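Local coordinates for protein serine-tRNA ligase (Naegleria fowleri, PDB 6BLJ) that binds AMP in its catalytic domain and probably charges tRNA(Ser) with serine through a seryl-adenylate, as a class II aminoacyl-tRNA synthetase, at residues Glu48-Thr53 with Gln138-Arg143. Residues are numbered along the deposited sequence; the frame is centred on the assembly and turned at random.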
ATOM      1  N   GLU A  48       9.319 -34.130 -12.005  1.00 38.93           N
ATOM      2  CA  GLU A  48      10.215 -35.258 -12.234  1.00 41.28           C
ATOM      3  C   GLU A  48      11.282 -35.346 -11.149  1.00 38.25           C
ATOM      4  O   GLU A  48      11.576 -36.440 -10.656  1.00 41.67           O
ATOM      5  CB  GLU A  48      10.848 -35.150 -13.619  1.00 48.11           C
ATOM      6  CG  GLU A  48       9.885 -35.523 -14.727  1.00 52.38           C
ATOM      7  CD  GLU A  48      10.422 -35.202 -16.097  1.00 57.65           C
ATOM      8  OE1 GLU A  48      11.506 -34.588 -16.172  1.00 63.59           O
ATOM      9  OE2 GLU A  48       9.765 -35.576 -17.095  1.00 59.10           O
ATOM     10  N   VAL A  49      11.871 -34.208 -10.765  1.00 34.65           N
ATOM     11  CA  VAL A  49      12.863 -34.222  -9.691  1.00 42.36           C
ATOM     12  C   VAL A  49      12.232 -34.703  -8.391  1.00 49.23           C
ATOM     13  O   VAL A  49      12.835 -35.480  -7.637  1.00 47.80           O
ATOM     14  CB  VAL A  49      13.505 -32.832  -9.535  1.00 49.28           C
ATOM     15  CG1 VAL A  49      14.402 -32.795  -8.311  1.00 48.53           C
ATOM     16  CG2 VAL A  49      14.304 -32.484 -10.783  1.00 48.32           C
ATOM     17  N   TRP A  50      11.002 -34.264  -8.118  1.00 46.62           N
ATOM     18  CA  TRP A  50      10.281 -34.734  -6.938  1.00 42.56           C
ATOM     19  C   TRP A  50      10.114 -36.252  -6.964  1.00 39.91           C
ATOM     20  O   TRP A  50      10.415 -36.942  -5.980  1.00 36.84           O
ATOM     21  CB  TRP A  50       8.929 -34.021  -6.857  1.00 41.31           C
ATOM     22  CG  TRP A  50       7.955 -34.581  -5.849  1.00 37.77           C
ATOM     23  CD1 TRP A  50       7.954 -34.366  -4.504  1.00 36.16           C
ATOM     24  CD2 TRP A  50       6.813 -35.403  -6.126  1.00 37.39           C
ATOM     25  NE1 TRP A  50       6.893 -35.023  -3.921  1.00 42.49           N
ATOM     26  CE2 TRP A  50       6.177 -35.663  -4.897  1.00 40.53           C
ATOM     27  CE3 TRP A  50       6.272 -35.953  -7.297  1.00 43.01           C
ATOM     28  CZ2 TRP A  50       5.028 -36.446  -4.801  1.00 43.06           C
ATOM     29  CZ3 TRP A  50       5.132 -36.727  -7.200  1.00 43.57           C
ATOM     30  CH2 TRP A  50       4.524 -36.970  -5.960  1.00 45.84           C
ATOM     31  N   ARG A  51       9.652 -36.790  -8.097  1.00 37.46           N
ATOM     32  CA  ARG A  51       9.456 -38.231  -8.212  1.00 41.88           C
ATOM     33  C   ARG A  51      10.781 -38.981  -8.109  1.00 46.20           C
ATOM     34  O   ARG A  51      10.845 -40.063  -7.510  1.00 43.72           O
ATOM     35  CB  ARG A  51       8.739 -38.556  -9.525  1.00 43.50           C
ATOM     36  CG  ARG A  51       8.538 -40.053  -9.787  1.00 54.24           C
ATOM     37  CD  ARG A  51       7.871 -40.772  -8.606  1.00 68.04           C
ATOM     38  NE  ARG A  51       6.447 -40.466  -8.452  1.00 74.60           N
ATOM     39  CZ  ARG A  51       5.711 -40.843  -7.406  1.00 72.21           C
ATOM     40  NH1 ARG A  51       4.421 -40.528  -7.342  1.00 70.12           N
ATOM     41  NH2 ARG A  51       6.265 -41.528  -6.414  1.00 68.19           N
ATOM     42  N   ALA A  52      11.853 -38.426  -8.683  1.00 43.35           N
ATOM     43  CA  ALA A  52      13.157 -39.067  -8.559  1.00 43.03           C
ATOM     44  C   ALA A  52      13.635 -39.048  -7.111  1.00 41.82           C
ATOM     45  O   ALA A  52      14.283 -39.993  -6.644  1.00 43.45           O
ATOM     46  CB  ALA A  52      14.171 -38.382  -9.475  1.00 39.78           C
ATOM     47  N   THR A  53      13.330 -37.972  -6.390  1.00 36.33           N
ATOM     48  CA  THR A  53      13.721 -37.875  -4.990  1.00 40.79           C
ATOM     49  C   THR A  53      13.003 -38.921  -4.139  1.00 43.15           C
ATOM     50  O   THR A  53      13.586 -39.460  -3.191  1.00 40.24           O
ATOM     51  CB  THR A  53      13.475 -36.456  -4.488  1.00 41.08           C
ATOM     52  OG1 THR A  53      14.194 -35.558  -5.339  1.00 39.84           O
ATOM     53  CG2 THR A  53      13.992 -36.287  -3.068  1.00 44.29           C
ATOM     54  N   GLN A 138      10.418 -30.492   0.426  1.00 45.16           N
ATOM     55  CA  GLN A 138      10.798 -29.225  -0.188  1.00 48.04           C
ATOM     56  C   GLN A 138      10.510 -29.238  -1.683  1.00 54.00           C
ATOM     57  O   GLN A 138      10.005 -28.253  -2.236  1.00 49.49           O
ATOM     58  CB  GLN A 138      12.275 -28.926   0.071  1.00 47.31           C
ATOM     59  N   LYS A 139      10.814 -30.352  -2.354  1.00 52.25           N
ATOM     60  CA  LYS A 139      10.602 -30.419  -3.793  1.00 51.48           C
ATOM     61  C   LYS A 139       9.118 -30.420  -4.136  1.00 51.04           C
ATOM     62  O   LYS A 139       8.713 -29.850  -5.155  1.00 51.38           O
ATOM     63  CB  LYS A 139      11.298 -31.649  -4.372  1.00 51.53           C
ATOM     64  CG  LYS A 139      12.718 -31.357  -4.822  1.00 63.76           C
ATOM     65  CD  LYS A 139      12.699 -30.296  -5.916  1.00 72.57           C
ATOM     66  CE  LYS A 139      14.092 -29.768  -6.230  1.00 73.83           C
ATOM     67  NZ  LYS A 139      14.082 -28.878  -7.433  1.00 64.94           N
ATOM     68  N   GLU A 140       8.295 -31.060  -3.305  1.00 46.82           N
ATOM     69  CA  GLU A 140       6.857 -31.050  -3.544  1.00 48.33           C
ATOM     70  C   GLU A 140       6.302 -29.634  -3.438  1.00 56.90           C
ATOM     71  O   GLU A 140       5.524 -29.190  -4.294  1.00 53.13           O
ATOM     72  CB  GLU A 140       6.155 -31.977  -2.553  1.00 42.94           C
ATOM     73  CG  GLU A 140       4.640 -31.999  -2.702  1.00 51.26           C
ATOM     74  CD  GLU A 140       3.998 -33.146  -1.953  1.00 65.90           C
ATOM     75  OE1 GLU A 140       4.729 -34.078  -1.555  1.00 75.78           O
ATOM     76  OE2 GLU A 140       2.765 -33.118  -1.758  1.00 71.97           O
ATOM     77  N   LYS A 141       6.698 -28.904  -2.391  1.00 55.13           N
ATOM     78  CA  LYS A 141       6.249 -27.524  -2.244  1.00 56.90           C
ATOM     79  C   LYS A 141       6.776 -26.651  -3.377  1.00 57.21           C
ATOM     80  O   LYS A 141       6.066 -25.763  -3.865  1.00 57.26           O
ATOM     81  CB  LYS A 141       6.684 -26.968  -0.886  1.00 60.40           C
ATOM     82  N   GLU A 142       8.015 -26.895  -3.816  1.00 51.86           N
ATOM     83  CA  GLU A 142       8.595 -26.084  -4.883  1.00 48.98           C
ATOM     84  C   GLU A 142       7.806 -26.255  -6.177  1.00 54.50           C
ATOM     85  O   GLU A 142       7.566 -25.283  -6.905  1.00 59.57           O
ATOM     86  CB  GLU A 142      10.058 -26.465  -5.087  1.00 50.14           C
ATOM     87  CG  GLU A 142      10.868 -25.493  -5.911  1.00 58.73           C
ATOM     88  CD  GLU A 142      12.330 -25.885  -5.974  1.00 69.75           C
ATOM     89  OE1 GLU A 142      12.835 -26.477  -4.992  1.00 69.01           O
ATOM     90  OE2 GLU A 142      12.986 -25.548  -6.986  1.00 77.43           O
ATOM     91  N   ARG A 143       7.409 -27.495  -6.483  1.00 46.42           N
ATOM     92  CA  ARG A 143       6.559 -27.763  -7.639  1.00 42.78           C
ATOM     93  C   ARG A 143       5.198 -27.096  -7.486  1.00 42.45           C
ATOM     94  O   ARG A 143       4.709 -26.435  -8.408  1.00 36.74           O
ATOM     95  CB  ARG A 143       6.380 -29.269  -7.822  1.00 42.28           C
ATOM     96  CG  ARG A 143       5.481 -29.665  -8.982  1.00 40.95           C
ATOM     97  CD  ARG A 143       4.982 -31.090  -8.796  1.00 41.62           C
ATOM     98  NE  ARG A 143       4.127 -31.236  -7.624  1.00 40.23           N
ATOM     99  CZ  ARG A 143       3.734 -32.407  -7.134  1.00 47.49           C
ATOM    100  NH1 ARG A 143       4.153 -33.539  -7.695  1.00 49.11           N
ATOM    101  NH2 ARG A 143       2.947 -32.450  -6.068  1.00 44.44           N
TER
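W50 and R143 meet across the two long helices, 38-76 and 114-147, of the antiparallel coiled-coil arm that seryl-tRNA synthetases use, in relatives, to hold the long variable arm of their tRNA. Here the helix axes pass 8.9 Å apart at 163°, and the CA atoms of W50 and K139 lie nearest each other, 5.3 Å apart.

The cation-pi contact comes first. The R143 guanidinium lies over one face of the indole, with R143 CZ 4.4 Å from the centroid of the W50 six-membered ring. It is tilted, its plane 58° from that of the ring, and R143 NH1 leads, coming within 3.2 Å of W50 CE3 toward the rim. A salt bridge from NH1 to D47, one turn before W50 on helix 38-76, probably helps hold the guanidinium there.

On the polar side, E140 runs beside the indole and points the same way, CG anti to its backbone N (chi1 178°). W50 NE1 gives E140 OE1 a weak, bent hydrogen bond of 3.3 Å, while E140 CB packs against NE1 and CD1.

Among apolar contacts, W50 CB meets K139 CB, and the bend at chi2 sets K139 CD against V49 CG1, with K139 CE 3.7 Å from that methyl.

Two bonds form within single helices. K139 NZ makes a salt bridge with E142 OE2 at 3.5 Å. T53 OG1 donates to V49 O at 2.7 Å, from the opposite face of that carbonyl to T53 N.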